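Local structure of tRNA-splicing ligase RtcB (Thermus thermophilus, 2EPG) at residues 335-340 and 377-382; 90-95 and 283-288; 217-222 and 481-486; 197-202 and 250-255; 82-87 and 355-360. The protein probably ligates RNA, joining 3'-phosphate or 2',3'-cyclic phosphate ends to 5'-hydroxyl ends with GTP and manganese, by way of a GMP-histidine intermediate. All blocks are in the same frame, centred on the assembly; numbering follows the deposited sequence.

Contact 1: 335-340 and 377-382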
# COMPACT_ATOMS: atom_id res chain seq x y z
N TYR A 335 5.82 -3.84 10.27
CA TYR A 335 4.48 -3.42 9.86
C TYR A 335 4.16 -3.96 8.47
O TYR A 335 5.04 -4.44 7.75
CB TYR A 335 4.33 -1.88 9.86
CG TYR A 335 2.90 -1.46 10.08
CD1 TYR A 335 2.21 -1.87 11.23
CD2 TYR A 335 2.21 -0.68 9.16
CE1 TYR A 335 0.88 -1.50 11.44
CE2 TYR A 335 0.89 -0.31 9.38
CZ TYR A 335 0.24 -0.73 10.52
OH TYR A 335 -1.07 -0.37 10.74
N ASP A 336 2.89 -3.87 8.08
CA ASP A 336 2.44 -4.31 6.77
C ASP A 336 1.22 -3.45 6.43
O ASP A 336 0.25 -3.41 7.20
CB ASP A 336 2.10 -5.81 6.82
CG ASP A 336 1.50 -6.34 5.50
OD1 ASP A 336 1.93 -7.43 5.06
OD2 ASP A 336 0.59 -5.70 4.93
N LEU A 337 1.26 -2.74 5.30
CA LEU A 337 0.15 -1.89 4.91
C LEU A 337 -0.06 -1.81 3.41
O LEU A 337 0.84 -2.04 2.61
CB LEU A 337 0.33 -0.46 5.46
CG LEU A 337 1.24 0.51 4.69
CD1 LEU A 337 1.24 1.89 5.38
CD2 LEU A 337 2.65 -0.05 4.61
N ALA A 338 -1.29 -1.48 3.03
CA ALA A 338 -1.70 -1.37 1.64
C ALA A 338 -1.33 -0.03 1.03
O ALA A 338 -1.21 0.96 1.74
CB ALA A 338 -3.21 -1.56 1.54
N HIS A 339 -1.16 -0.02 -0.29
CA HIS A 339 -0.85 1.18 -1.06
C HIS A 339 -2.04 1.48 -1.99
O HIS A 339 -2.14 2.57 -2.54
CB HIS A 339 0.45 1.01 -1.87
CG HIS A 339 1.69 1.20 -1.06
ND1 HIS A 339 2.84 1.76 -1.58
CD2 HIS A 339 1.95 0.97 0.25
CE1 HIS A 339 3.75 1.87 -0.63
NE2 HIS A 339 3.23 1.40 0.50
N ASN A 340 -2.93 0.50 -2.16
CA ASN A 340 -4.15 0.66 -2.98
C ASN A 340 -5.28 0.02 -2.19
O ASN A 340 -5.25 -1.18 -1.93
CB ASN A 340 -4.07 -0.07 -4.34
CG ASN A 340 -3.05 0.53 -5.28
OD1 ASN A 340 -2.95 1.75 -5.43
ND2 ASN A 340 -2.31 -0.32 -5.96
N VAL A 377 4.24 7.00 19.02
CA VAL A 377 4.93 7.68 17.93
C VAL A 377 4.21 7.72 16.60
O VAL A 377 4.60 8.47 15.71
CB VAL A 377 6.33 7.05 17.69
CG1 VAL A 377 7.14 7.08 18.97
CG2 VAL A 377 6.18 5.62 17.18
N GLY A 378 3.14 6.93 16.46
CA GLY A 378 2.41 6.91 15.21
C GLY A 378 2.61 5.62 14.41
O GLY A 378 3.55 4.87 14.64
N GLN A 379 1.72 5.38 13.45
CA GLN A 379 1.77 4.19 12.62
C GLN A 379 2.95 4.21 11.66
O GLN A 379 3.29 5.24 11.10
CB GLN A 379 0.49 4.12 11.77
CG GLN A 379 0.39 2.89 10.82
CD GLN A 379 -0.52 3.18 9.66
OE1 GLN A 379 -1.74 3.33 9.82
NE2 GLN A 379 0.06 3.31 8.48
N PRO A 380 3.61 3.06 11.47
CA PRO A 380 4.75 3.04 10.54
C PRO A 380 4.19 3.25 9.12
O PRO A 380 3.08 2.81 8.79
CB PRO A 380 5.33 1.63 10.70
CG PRO A 380 4.90 1.21 12.09
CD PRO A 380 3.50 1.78 12.21
N VAL A 381 4.96 3.94 8.27
CA VAL A 381 4.56 4.17 6.89
C VAL A 381 5.75 3.66 6.10
O VAL A 381 6.87 4.17 6.25
CB VAL A 381 4.34 5.66 6.58
CG1 VAL A 381 4.12 5.86 5.07
CG2 VAL A 381 3.15 6.19 7.36
N LEU A 382 5.51 2.64 5.28
CA LEU A 382 6.57 2.01 4.51
C LEU A 382 6.58 2.57 3.10
O LEU A 382 5.61 2.44 2.36
CB LEU A 382 6.34 0.49 4.49
CG LEU A 382 6.07 -0.10 5.88
CD1 LEU A 382 5.78 -1.61 5.81
CD2 LEU A 382 7.27 0.18 6.78

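Contact 2: 90-95 and 283-288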
# COMPACT_ATOMS: atom_id res chain seq x y z
N PHE A 90 -15.54 9.39 0.81
CA PHE A 90 -16.94 9.50 0.40
C PHE A 90 -17.87 9.13 1.55
O PHE A 90 -17.67 8.12 2.22
CB PHE A 90 -17.19 8.61 -0.81
CG PHE A 90 -16.58 9.14 -2.09
CD1 PHE A 90 -15.26 8.84 -2.43
CD2 PHE A 90 -17.32 9.96 -2.93
CE1 PHE A 90 -14.69 9.35 -3.59
CE2 PHE A 90 -16.75 10.48 -4.10
CZ PHE A 90 -15.44 10.18 -4.43
N ASP A 91 -18.89 9.96 1.79
CA ASP A 91 -19.83 9.71 2.88
C ASP A 91 -21.08 8.97 2.42
O ASP A 91 -21.90 9.51 1.67
CB ASP A 91 -20.25 11.04 3.53
CG ASP A 91 -21.03 10.84 4.82
OD1 ASP A 91 -21.66 9.79 4.99
OD2 ASP A 91 -21.02 11.76 5.66
N PRO A 92 -21.27 7.73 2.88
CA PRO A 92 -22.43 6.91 2.51
C PRO A 92 -23.76 7.61 2.80
O PRO A 92 -24.71 7.49 2.02
CB PRO A 92 -22.28 5.64 3.36
CG PRO A 92 -20.83 5.62 3.71
CD PRO A 92 -20.51 7.07 3.96
N GLU A 93 -23.81 8.33 3.91
CA GLU A 93 -25.02 9.03 4.32
C GLU A 93 -25.34 10.23 3.46
O GLU A 93 -26.44 10.79 3.55
CB GLU A 93 -24.89 9.49 5.77
CG GLU A 93 -24.88 8.35 6.75
CD GLU A 93 -26.00 7.38 6.46
OE1 GLU A 93 -25.76 6.35 5.81
OE2 GLU A 93 -27.14 7.68 6.88
N GLU A 94 -24.39 10.63 2.63
CA GLU A 94 -24.55 11.78 1.76
C GLU A 94 -24.67 11.30 0.31
O GLU A 94 -24.45 12.06 -0.63
CB GLU A 94 -23.32 12.69 1.92
CG GLU A 94 -23.59 14.14 2.22
CD GLU A 94 -24.58 14.35 3.35
OE1 GLU A 94 -24.34 13.86 4.47
OE2 GLU A 94 -25.61 15.00 3.10
N GLY A 95 -24.99 10.03 0.13
CA GLY A 95 -25.10 9.48 -1.21
C GLY A 95 -23.75 9.25 -1.87
O GLY A 95 -23.62 9.31 -3.10
N ALA A 283 -20.33 3.68 -8.36
CA ALA A 283 -21.69 3.29 -8.01
C ALA A 283 -21.93 3.70 -6.56
O ALA A 283 -20.99 3.82 -5.77
CB ALA A 283 -21.87 1.76 -8.15
N PRO A 284 -23.20 3.94 -6.20
CA PRO A 284 -23.48 4.33 -4.82
C PRO A 284 -22.98 3.25 -3.88
O PRO A 284 -23.17 2.06 -4.13
CB PRO A 284 -25.00 4.44 -4.80
CG PRO A 284 -25.33 4.85 -6.20
CD PRO A 284 -24.42 3.98 -7.02
N ILE A 285 -22.32 3.69 -2.82
CA ILE A 285 -21.81 2.79 -1.80
C ILE A 285 -22.96 1.92 -1.29
O ILE A 285 -22.80 0.72 -1.08
CB ILE A 285 -21.19 3.61 -0.63
CG1 ILE A 285 -19.84 4.20 -1.06
CG2 ILE A 285 -21.03 2.74 0.61
CD1 ILE A 285 -19.42 5.37 -0.24
N LYS A 286 -24.14 2.52 -1.13
CA LYS A 286 -25.30 1.76 -0.63
C LYS A 286 -26.12 0.96 -1.64
O LYS A 286 -27.14 0.38 -1.28
CB LYS A 286 -26.25 2.69 0.12
CG LYS A 286 -25.74 3.15 1.48
CD LYS A 286 -26.79 4.08 2.09
CE LYS A 286 -26.42 4.54 3.48
NZ LYS A 286 -27.49 5.45 3.98
N SER A 287 -25.69 0.93 -2.90
CA SER A 287 -26.38 0.20 -3.96
C SER A 287 -25.89 -1.25 -3.98
O SER A 287 -24.80 -1.54 -3.49
CB SER A 287 -26.04 0.81 -5.32
OG SER A 287 -24.68 0.50 -5.66
N PRO A 288 -26.69 -2.17 -4.56
CA PRO A 288 -26.29 -3.57 -4.63
C PRO A 288 -24.93 -3.72 -5.29
O PRO A 288 -24.06 -4.42 -4.78
CB PRO A 288 -27.42 -4.21 -5.44
CG PRO A 288 -28.61 -3.46 -4.94
CD PRO A 288 -28.12 -2.01 -4.93

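Contact 3: 217-222 and 481-486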
# COMPACT_ATOMS: atom_id res chain seq x y z
N LEU A 217 11.04 -8.54 -3.61
CA LEU A 217 11.33 -8.73 -2.22
C LEU A 217 12.80 -8.33 -2.11
O LEU A 217 13.58 -8.64 -3.01
CB LEU A 217 11.12 -10.20 -1.89
CG LEU A 217 11.76 -10.92 -0.72
CD1 LEU A 217 11.03 -12.24 -0.50
CD2 LEU A 217 13.24 -11.17 -1.00
N GLU A 218 13.17 -7.59 -1.08
CA GLU A 218 14.58 -7.26 -0.94
C GLU A 218 15.09 -7.29 0.49
O GLU A 218 14.38 -6.93 1.44
CB GLU A 218 14.95 -5.93 -1.64
CG GLU A 218 14.13 -4.71 -1.34
CD GLU A 218 14.66 -3.46 -2.06
OE1 GLU A 218 14.94 -3.52 -3.28
OE2 GLU A 218 14.79 -2.42 -1.40
N VAL A 219 16.30 -7.81 0.62
CA VAL A 219 16.99 -7.88 1.91
C VAL A 219 17.77 -6.57 1.91
O VAL A 219 18.47 -6.26 0.94
CB VAL A 219 17.97 -9.04 1.98
CG1 VAL A 219 18.59 -9.11 3.38
CG2 VAL A 219 17.27 -10.34 1.63
N GLN A 220 17.64 -5.80 2.98
CA GLN A 220 18.29 -4.49 3.06
C GLN A 220 18.89 -4.29 4.44
O GLN A 220 18.81 -5.17 5.33
CB GLN A 220 17.23 -3.38 2.85
CG GLN A 220 16.01 -3.75 2.00
CD GLN A 220 14.73 -2.98 2.37
OE1 GLN A 220 14.19 -3.13 3.48
NE2 GLN A 220 14.25 -2.16 1.45
N TYR A 221 19.50 -3.13 4.63
CA TYR A 221 20.03 -2.80 5.94
C TYR A 221 19.67 -1.34 6.19
O TYR A 221 19.53 -0.55 5.25
CB TYR A 221 21.55 -3.04 6.04
CG TYR A 221 22.43 -2.17 5.17
CD1 TYR A 221 22.77 -2.55 3.86
CD2 TYR A 221 22.96 -0.98 5.66
CE1 TYR A 221 23.60 -1.76 3.08
CE2 TYR A 221 23.79 -0.19 4.89
CZ TYR A 221 24.11 -0.58 3.60
OH TYR A 221 24.94 0.21 2.84
N VAL A 222 19.46 -0.99 7.45
CA VAL A 222 19.12 0.38 7.80
C VAL A 222 20.43 1.17 7.68
O VAL A 222 21.39 0.85 8.37
CB VAL A 222 18.60 0.44 9.26
CG1 VAL A 222 18.31 1.86 9.65
CG2 VAL A 222 17.35 -0.43 9.39
N PRO A 481 19.14 -1.47 -0.21
CA PRO A 481 19.05 -2.87 -0.65
C PRO A 481 20.39 -3.57 -0.84
O PRO A 481 21.38 -2.95 -1.23
CB PRO A 481 18.28 -2.77 -1.96
CG PRO A 481 18.76 -1.47 -2.52
CD PRO A 481 18.78 -0.55 -1.31
N LEU A 482 20.40 -4.88 -0.56
CA LEU A 482 21.58 -5.72 -0.71
C LEU A 482 21.27 -6.83 -1.70
O LEU A 482 22.11 -7.19 -2.52
CB LEU A 482 21.96 -6.36 0.62
CG LEU A 482 22.57 -5.48 1.70
CD1 LEU A 482 22.44 -6.17 3.05
CD2 LEU A 482 24.02 -5.19 1.37
N ILE A 483 20.06 -7.38 -1.59
CA ILE A 483 19.60 -8.46 -2.45
C ILE A 483 18.21 -8.16 -2.98
O ILE A 483 17.31 -7.79 -2.22
CB ILE A 483 19.47 -9.80 -1.69
CG1 ILE A 483 20.82 -10.23 -1.11
CG2 ILE A 483 18.94 -10.87 -2.64
CD1 ILE A 483 20.71 -11.45 -0.21
N VAL A 484 18.03 -8.33 -4.29
CA VAL A 484 16.74 -8.08 -4.91
C VAL A 484 16.26 -9.35 -5.60
O VAL A 484 16.96 -9.92 -6.44
CB VAL A 484 16.82 -6.93 -5.95
CG1 VAL A 484 15.52 -6.84 -6.72
CG2 VAL A 484 17.10 -5.59 -5.25
N VAL A 485 15.07 -9.81 -5.21
CA VAL A 485 14.45 -11.01 -5.79
C VAL A 485 13.18 -10.54 -6.51
O VAL A 485 12.26 -10.01 -5.87
CB VAL A 485 14.07 -12.04 -4.70
CG1 VAL A 485 13.36 -13.23 -5.33
CG2 VAL A 485 15.31 -12.50 -3.95
N LYS A 486 13.14 -10.72 -7.83
CA LYS A 486 12.01 -10.30 -8.65
C LYS A 486 11.11 -11.48 -9.01
O LYS A 486 11.57 -12.62 -9.12
CB LYS A 486 12.50 -9.66 -9.95
CG LYS A 486 13.83 -8.98 -9.81
CD LYS A 486 14.44 -8.60 -11.16
CE LYS A 486 13.61 -7.56 -11.91
NZ LYS A 486 14.33 -7.12 -13.15

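Contact 4: 197-202 and 250-255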
# COMPACT_ATOMS: atom_id res chain seq x y z
N GLU A 197 -15.66 -16.27 -10.68
CA GLU A 197 -14.95 -17.53 -10.81
C GLU A 197 -13.60 -17.27 -11.43
O GLU A 197 -12.60 -17.83 -11.01
CB GLU A 197 -15.69 -18.50 -11.74
CG GLU A 197 -17.10 -18.83 -11.33
CD GLU A 197 -17.69 -19.89 -12.23
OE1 GLU A 197 -17.20 -21.03 -12.17
OE2 GLU A 197 -18.61 -19.57 -13.01
N ARG A 198 -13.60 -16.42 -12.45
CA ARG A 198 -12.38 -16.08 -13.15
C ARG A 198 -11.34 -15.46 -12.22
O ARG A 198 -10.16 -15.82 -12.27
CB ARG A 198 -12.71 -15.12 -14.29
CG ARG A 198 -11.52 -14.65 -15.07
CD ARG A 198 -11.98 -13.78 -16.22
NE ARG A 198 -10.86 -13.26 -17.00
CZ ARG A 198 -11.00 -12.65 -18.17
NH1 ARG A 198 -9.94 -12.20 -18.82
NH2 ARG A 198 -12.21 -12.51 -18.69
N ALA A 199 -11.76 -14.53 -11.36
CA ALA A 199 -10.83 -13.90 -10.43
C ALA A 199 -10.32 -14.94 -9.44
O ALA A 199 -9.14 -15.00 -9.15
CB ALA A 199 -11.53 -12.76 -9.70
N PHE A 200 -11.23 -15.76 -8.94
CA PHE A 200 -10.86 -16.78 -7.98
C PHE A 200 -9.80 -17.76 -8.49
O PHE A 200 -8.79 -17.98 -7.82
CB PHE A 200 -12.11 -17.54 -7.54
CG PHE A 200 -11.84 -18.55 -6.48
CD1 PHE A 200 -11.13 -19.72 -6.77
CD2 PHE A 200 -12.26 -18.33 -5.17
CE1 PHE A 200 -10.85 -20.65 -5.78
CE2 PHE A 200 -11.99 -19.25 -4.17
CZ PHE A 200 -11.28 -20.42 -4.47
N GLU A 201 -10.04 -18.36 -9.65
CA GLU A 201 -9.11 -19.32 -10.23
C GLU A 201 -7.82 -18.66 -10.71
O GLU A 201 -6.75 -19.26 -10.68
CB GLU A 201 -9.76 -20.05 -11.42
CG GLU A 201 -10.95 -20.94 -11.05
CD GLU A 201 -11.62 -21.55 -12.28
OE1 GLU A 201 -12.64 -22.26 -12.11
OE2 GLU A 201 -11.14 -21.32 -13.42
N ARG A 202 -7.92 -17.41 -11.16
CA ARG A 202 -6.77 -16.67 -11.66
C ARG A 202 -5.75 -16.34 -10.59
O ARG A 202 -4.54 -16.33 -10.85
CB ARG A 202 -7.25 -15.40 -12.35
CG ARG A 202 -6.15 -14.53 -12.91
CD ARG A 202 -6.74 -13.30 -13.59
NE ARG A 202 -5.70 -12.32 -13.92
CZ ARG A 202 -5.95 -11.09 -14.35
NH1 ARG A 202 -4.94 -10.27 -14.63
NH2 ARG A 202 -7.20 -10.67 -14.50
N ARG A 250 -2.35 -10.08 -6.79
CA ARG A 250 -2.01 -10.77 -8.02
C ARG A 250 -3.12 -10.72 -9.09
O ARG A 250 -3.70 -9.67 -9.34
CB ARG A 250 -1.63 -12.20 -7.66
CG ARG A 250 -0.55 -12.26 -6.59
CD ARG A 250 0.86 -11.97 -7.14
NE ARG A 250 1.45 -13.16 -7.75
CZ ARG A 250 1.46 -13.41 -9.06
NH1 ARG A 250 2.01 -14.54 -9.51
NH2 ARG A 250 0.96 -12.53 -9.92
N GLY A 251 -3.43 -11.85 -9.72
CA GLY A 251 -4.46 -11.80 -10.74
C GLY A 251 -5.89 -11.64 -10.24
O GLY A 251 -6.76 -11.14 -10.95
N LEU A 252 -6.12 -12.07 -9.00
CA LEU A 252 -7.43 -12.01 -8.39
C LEU A 252 -7.94 -10.58 -8.23
O LEU A 252 -9.08 -10.26 -8.63
CB LEU A 252 -7.36 -12.74 -7.06
CG LEU A 252 -8.62 -13.23 -6.35
CD1 LEU A 252 -8.24 -14.38 -5.43
CD2 LEU A 252 -9.24 -12.10 -5.58
N GLY A 253 -7.11 -9.70 -7.68
CA GLY A 253 -7.52 -8.32 -7.49
C GLY A 253 -7.71 -7.58 -8.79
O GLY A 253 -8.64 -6.78 -8.95
N HIS A 254 -6.83 -7.84 -9.74
CA HIS A 254 -6.91 -7.19 -11.04
C HIS A 254 -8.26 -7.55 -11.69
O HIS A 254 -8.97 -6.68 -12.20
CB HIS A 254 -5.75 -7.67 -11.92
CG HIS A 254 -5.59 -6.89 -13.18
ND1 HIS A 254 -4.77 -5.80 -13.29
CD2 HIS A 254 -6.14 -7.07 -14.41
CE1 HIS A 254 -4.81 -5.33 -14.53
NE2 HIS A 254 -5.64 -6.09 -15.23
N GLN A 255 -8.60 -8.84 -11.67
CA GLN A 255 -9.84 -9.31 -12.28
C GLN A 255 -11.06 -8.69 -11.60
O GLN A 255 -11.98 -8.25 -12.27
CB GLN A 255 -9.93 -10.84 -12.21
CG GLN A 255 -11.04 -11.45 -13.08
CD GLN A 255 -10.89 -11.05 -14.53
OE1 GLN A 255 -9.86 -11.28 -15.14
NE2 GLN A 255 -11.93 -10.44 -15.09

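Contact 5: 82-87 and 355-360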
# COMPACT_ATOMS: atom_id res chain seq x y z
N PHE A 82 -9.04 8.11 -11.36
CA PHE A 82 -8.46 8.82 -10.22
C PHE A 82 -6.96 8.90 -10.47
O PHE A 82 -6.39 8.03 -11.13
CB PHE A 82 -8.67 8.05 -8.91
CG PHE A 82 -10.06 8.11 -8.36
CD1 PHE A 82 -11.16 7.75 -9.12
CD2 PHE A 82 -10.28 8.53 -7.04
CE1 PHE A 82 -12.45 7.79 -8.59
CE2 PHE A 82 -11.57 8.58 -6.50
CZ PHE A 82 -12.65 8.21 -7.27
N PRO A 83 -6.30 9.95 -9.96
CA PRO A 83 -4.85 10.02 -10.18
C PRO A 83 -4.13 9.07 -9.23
O PRO A 83 -4.67 8.71 -8.18
CB PRO A 83 -4.51 11.48 -9.88
CG PRO A 83 -5.51 11.82 -8.81
CD PRO A 83 -6.79 11.22 -9.38
N ILE A 84 -2.93 8.64 -9.59
CA ILE A 84 -2.16 7.78 -8.71
C ILE A 84 -1.62 8.76 -7.67
O ILE A 84 -1.17 9.85 -8.02
CB ILE A 84 -1.02 7.08 -9.46
CG1 ILE A 84 -1.63 6.17 -10.54
CG2 ILE A 84 -0.16 6.27 -8.47
CD1 ILE A 84 -0.62 5.47 -11.43
N GLY A 85 -1.70 8.37 -6.41
CA GLY A 85 -1.27 9.23 -5.33
C GLY A 85 -2.50 9.93 -4.74
O GLY A 85 -2.39 10.80 -3.90
N GLY A 86 -3.69 9.52 -5.18
CA GLY A 86 -4.89 10.16 -4.69
C GLY A 86 -5.57 9.56 -3.46
O GLY A 86 -5.47 8.37 -3.21
N VAL A 87 -6.24 10.41 -2.70
CA VAL A 87 -6.98 10.03 -1.51
C VAL A 87 -8.32 10.74 -1.65
O VAL A 87 -8.37 11.97 -1.87
CB VAL A 87 -6.27 10.50 -0.22
CG1 VAL A 87 -7.16 10.26 1.01
CG2 VAL A 87 -4.94 9.78 -0.06
N HIS A 355 -10.86 6.18 -0.34
CA HIS A 355 -10.21 5.57 -1.49
C HIS A 355 -8.76 6.06 -1.47
O HIS A 355 -8.49 7.27 -1.36
CB HIS A 355 -10.82 6.04 -2.82
CG HIS A 355 -12.21 5.54 -3.09
ND1 HIS A 355 -13.32 6.05 -2.45
CD2 HIS A 355 -12.67 4.62 -3.97
CE1 HIS A 355 -14.41 5.47 -2.94
NE2 HIS A 355 -14.04 4.60 -3.86
N ARG A 356 -7.84 5.12 -1.58
CA ARG A 356 -6.42 5.45 -1.60
C ARG A 356 -5.80 4.63 -2.70
O ARG A 356 -5.77 3.41 -2.62
CB ARG A 356 -5.75 5.10 -0.26
CG ARG A 356 -6.22 5.91 0.97
CD ARG A 356 -5.24 5.76 2.16
NE ARG A 356 -5.65 6.52 3.34
CZ ARG A 356 -6.48 6.06 4.28
NH1 ARG A 356 -6.80 6.84 5.31
NH2 ARG A 356 -6.99 4.84 4.21
N LYS A 357 -5.32 5.30 -3.73
CA LYS A 357 -4.65 4.63 -4.84
C LYS A 357 -3.25 5.19 -4.85
O LYS A 357 -3.07 6.38 -5.12
CB LYS A 357 -5.32 4.93 -6.19
CG LYS A 357 -4.78 4.01 -7.30
CD LYS A 357 -4.85 4.60 -8.70
CE LYS A 357 -6.20 5.17 -9.05
NZ LYS A 357 -6.32 5.49 -10.50
N GLY A 358 -2.27 4.35 -4.56
CA GLY A 358 -0.89 4.82 -4.53
C GLY A 358 -0.69 5.83 -3.40
O GLY A 358 -0.07 6.87 -3.58
N ALA A 359 -1.26 5.52 -2.24
CA ALA A 359 -1.14 6.37 -1.07
C ALA A 359 -1.39 5.42 0.08
O ALA A 359 -2.00 4.36 -0.10
CB ALA A 359 -2.17 7.48 -1.09
N THR A 360 -0.91 5.79 1.26
CA THR A 360 -1.02 4.94 2.43
C THR A 360 -1.86 5.50 3.54
O THR A 360 -2.04 6.71 3.63
CB THR A 360 0.37 4.67 3.05
OG1 THR A 360 1.02 5.92 3.30
CG2 THR A 360 1.23 3.82 2.13

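Contact 1: 335-340 and 377-382
Tyr335 begins one flank of this buried contact. Its strand, 335-338, crosses strand 380-382 at 63°, too steeply for the two to pair as sheet neighbours, so side chains do most of the joining. CG of Tyr335 stands anti to the backbone N (chi1 -153°), and this sends the ring across the start of 377-382. Tyr335 CB rests on Pro380 CB at 3.7 Å. One step further out, the ring spreads over the proline, with Pro380 CD 4.0 Å from the centroid of the Tyr335 ring and nearly on its normal, a CH-pi contact. CD2 of the tyrosine meets the carbonyl O of Pro380. Beyond it, CE2, CZ and OH all run past CG of Gln379, and Tyr335 CE2 comes within 3.5 Å of Gln379 CG. The glutamine amide is pinned by its NE2, which donates to Pro380 O at 3.1 Å and is shared with the carbonyl of Arg361. Leu337 follows on the same flank: its CD1 lies against the glutamine amide, and Leu337 CD2 packs on Leu382 CG at 3.6 Å. At the far end His339 NE2 donates to Leu382 O over 3.2 Å. The bond is bent at the hydrogen (136°), although the oxygen lies close to the imidazole plane. His339 is predicted to bind manganese and GMP, and its ND1 is hydrogen-bonded to His410, the predicted guanylylated histidine. With NE2 committed to a backbone carbonyl, a neutral His339 would offer ND1 to His410 as an acceptor.

Contact 2: 90-95 and 283-288
Ile285 and Lys286 stand side by side and reach the 90-95 loop with quite different ends. Ile285 is the inner one. Its CG1 branch lies anti to the carbonyl carbon (chi1 -74°) and carries Ile285 CD1 to within 4.0 Å of Phe90 CB, while the CG2 methyl sits across from the proline ring, Ile285 CG2 to Pro92 CB being 4.2 Å. The isoleucine thus covers the loop with two separate methyls, and both it and Pro92 also lean on Phe344 of strand 332-347. The Phe90 ring itself swings away, to meet His355. Lys286 is the outer one, stretched straight from CG to NZ. It crosses Glu93 obliquely after CE has passed the carbonyl O of Pro92 at 3.7 Å. The contact sits beside a small antiparallel pairing: strand 283-284 opens the second segment, and the 90-95 loop runs on into its partner, strand 97-98. After strand 283-284 a type I turn from Pro284 to Ser287 leads into helix 288-321 with Ser287 as its N-cap; Ser287 OG donates to Pro284 O at 2.7 Å and caps the backbone N of Gly290. In the 90-95 loop, Asp91 OD1 accepts from the backbone N of Glu93 at 2.8 Å, an Asx turn that tightens the short 3-10 bend at 92-93. Glu93 doubles back at chi2 (-49°), which brings its carboxylate round to the lysine. Glu93 OE1 and Lys286 NZ form a salt bridge of 2.7 Å, the ammonium approaching from above the carboxylate plane at the exposed side.

Contact 3: 217-222 and 481-486
Strands 217-222 and 483-486 run antiparallel, 173° between their directions and 4.8 Å between axes at closest approach. Leu217 and Val485 form a hydrogen-bonded pair closed at both ends, Val485 N to Leu217 O being 2.9 Å and nearly straight. Glu218 and Val484 follow as a non-hydrogen-bonded pair, then Val219 and Ile483 as a hydrogen-bonded one. There the register slips. Val219 O accepts from both Leu482 N, at 2.8 Å, and Ile483 N, at 3.2 Å, so that Leu482 and Ile483 together face Val219 in a classic beta bulge, and the chain turns a corner at Leu482. Leu217, Val219, Ile483 and Val485 send their side chains to one face, where helix 127-137 packs on the first three. They lie side by side in pairs, Leu217 CD2 on Val485 CG2 at 3.8 Å and Val219 CG2 on Ile483 CB at 4.0 Å. The corner pushes Leu482 out to the edge of the Tyr221 ring, Leu482 CG being 3.6 Å from Tyr221 CD1 and close to the ring plane. On the other face Glu218 extends alongside Pro481 and Val484, and both its oxygens lie near Pro481 CB. Gln220 NE2 donates to the anti lone pair of Glu218 OE2 at 2.9 Å, while Glu218 OE1 takes a weak bond from Gly388 N. Glu218 belongs to the predicted GMP site, and Gln220, in turn tethered through OE1 to Thr242, would act as a second-shell residue that helps to fix the rotation of its carboxylate. Lodged against apolar neighbours, with one firm amide bond and one weak one, the buried group may have a somewhat raised pKa.

Contact 4: 197-202 and 250-255
Two helices, 197-203 and 250-265, pack nearly antiparallel here, at 162° and only 7.3 Å between the axes of the segments, a closeness that the small residues Ala199 and Gly251 make possible. The apolar and backbone contacts lie inside. Ala199 CB sits on Gln255 CB at 3.5 Å, and Leu252 CG lies 3.4 Å from the carbonyl O of Ala199. Gly251 presents bare backbone to Arg202, since a CB there would run into Arg202 CG; the extended arginine lays one face of its guanidinium over Gly251 O.

The polar contacts gather round Gln255. Its chain bends at chi2 (57°), which turns the amide in between two arginines. Arg202 NH2 donates to Gln255 OE1 at 2.8 Å, though the angle makes the bond weak, while Arg198 passes with a guanidinium face over Gln255 NE2. That NE2 has its own partner in Asp259, one turn further along the helix. Arg202 NH1 ends 3.4 Å from His254 CD2. With two guanidinium groups crowding one amide oxygen, and Arg202 close by the ring, Gln255 OE1 is probably polarised and a charged His254 would be somewhat disfavoured.

Contact 5: 82-87 and 355-360
A G1 beta bulge joins the start of strand 86-90 to the end of strand 350-357: Gly85 and Gly86 both face Lys357, just where a type II turn from Pro83 to Gly86 delivers the chain into its antiparallel pairing. This corner is the tight part. Gly85 N donates to Lys357 O at 2.7 Å, and Lys357 N returns a bond to Gly86 O at 3.1 Å. Gly358 needs its bare backbone, because a CB would strike Ile84 CG2; Gly85 CA meets Gly358 O at 3.2 Å in a CA-H...O contact. The Lys357 side chain folds back over the turn, its CD beside Ile84 CG1 and a bend at chi3 (-50°) dropping the ammonium onto the loop. There Lys357 NZ donates to Phe82 O at 2.6 Å, from above the carbonyl plane, and again to Tyr80 O, so two carbonyls hold the buried charge. The aromatic end is looser. The Phe82 and His355 rings are near parallel but slid apart, centroids 5.8 Å from each other, with His355 NE2 held by the backbone of Ser99. On the face shared by Val87 and Arg356, Val87 CG2 closes on Ala359 CB at 3.7 Å.

In the fold
From the N terminus, 82-87 opens contact 5 and 90-95 opens contact 2. Next come 197-202 and 217-222, the first halves of contacts 4 and 3. Segment 250-255 closes contact 4, joining two helices; 283-288 then closes contact 2, so contact 4 sits within contact 2 and both within contact 5. Segment 335-340 starts contact 1, 355-360 ends contact 5, pairing strands 86-90 and 350-357, and 377-382 ends contact 1, so these two cross; they meet where Asn340 OD1 approaches Gly358 N. Contact 3 closes last, at 481-486; it encloses contact 1, crosses contacts 2, 4 and 5, and ties the C-terminal strand to strand 216-225.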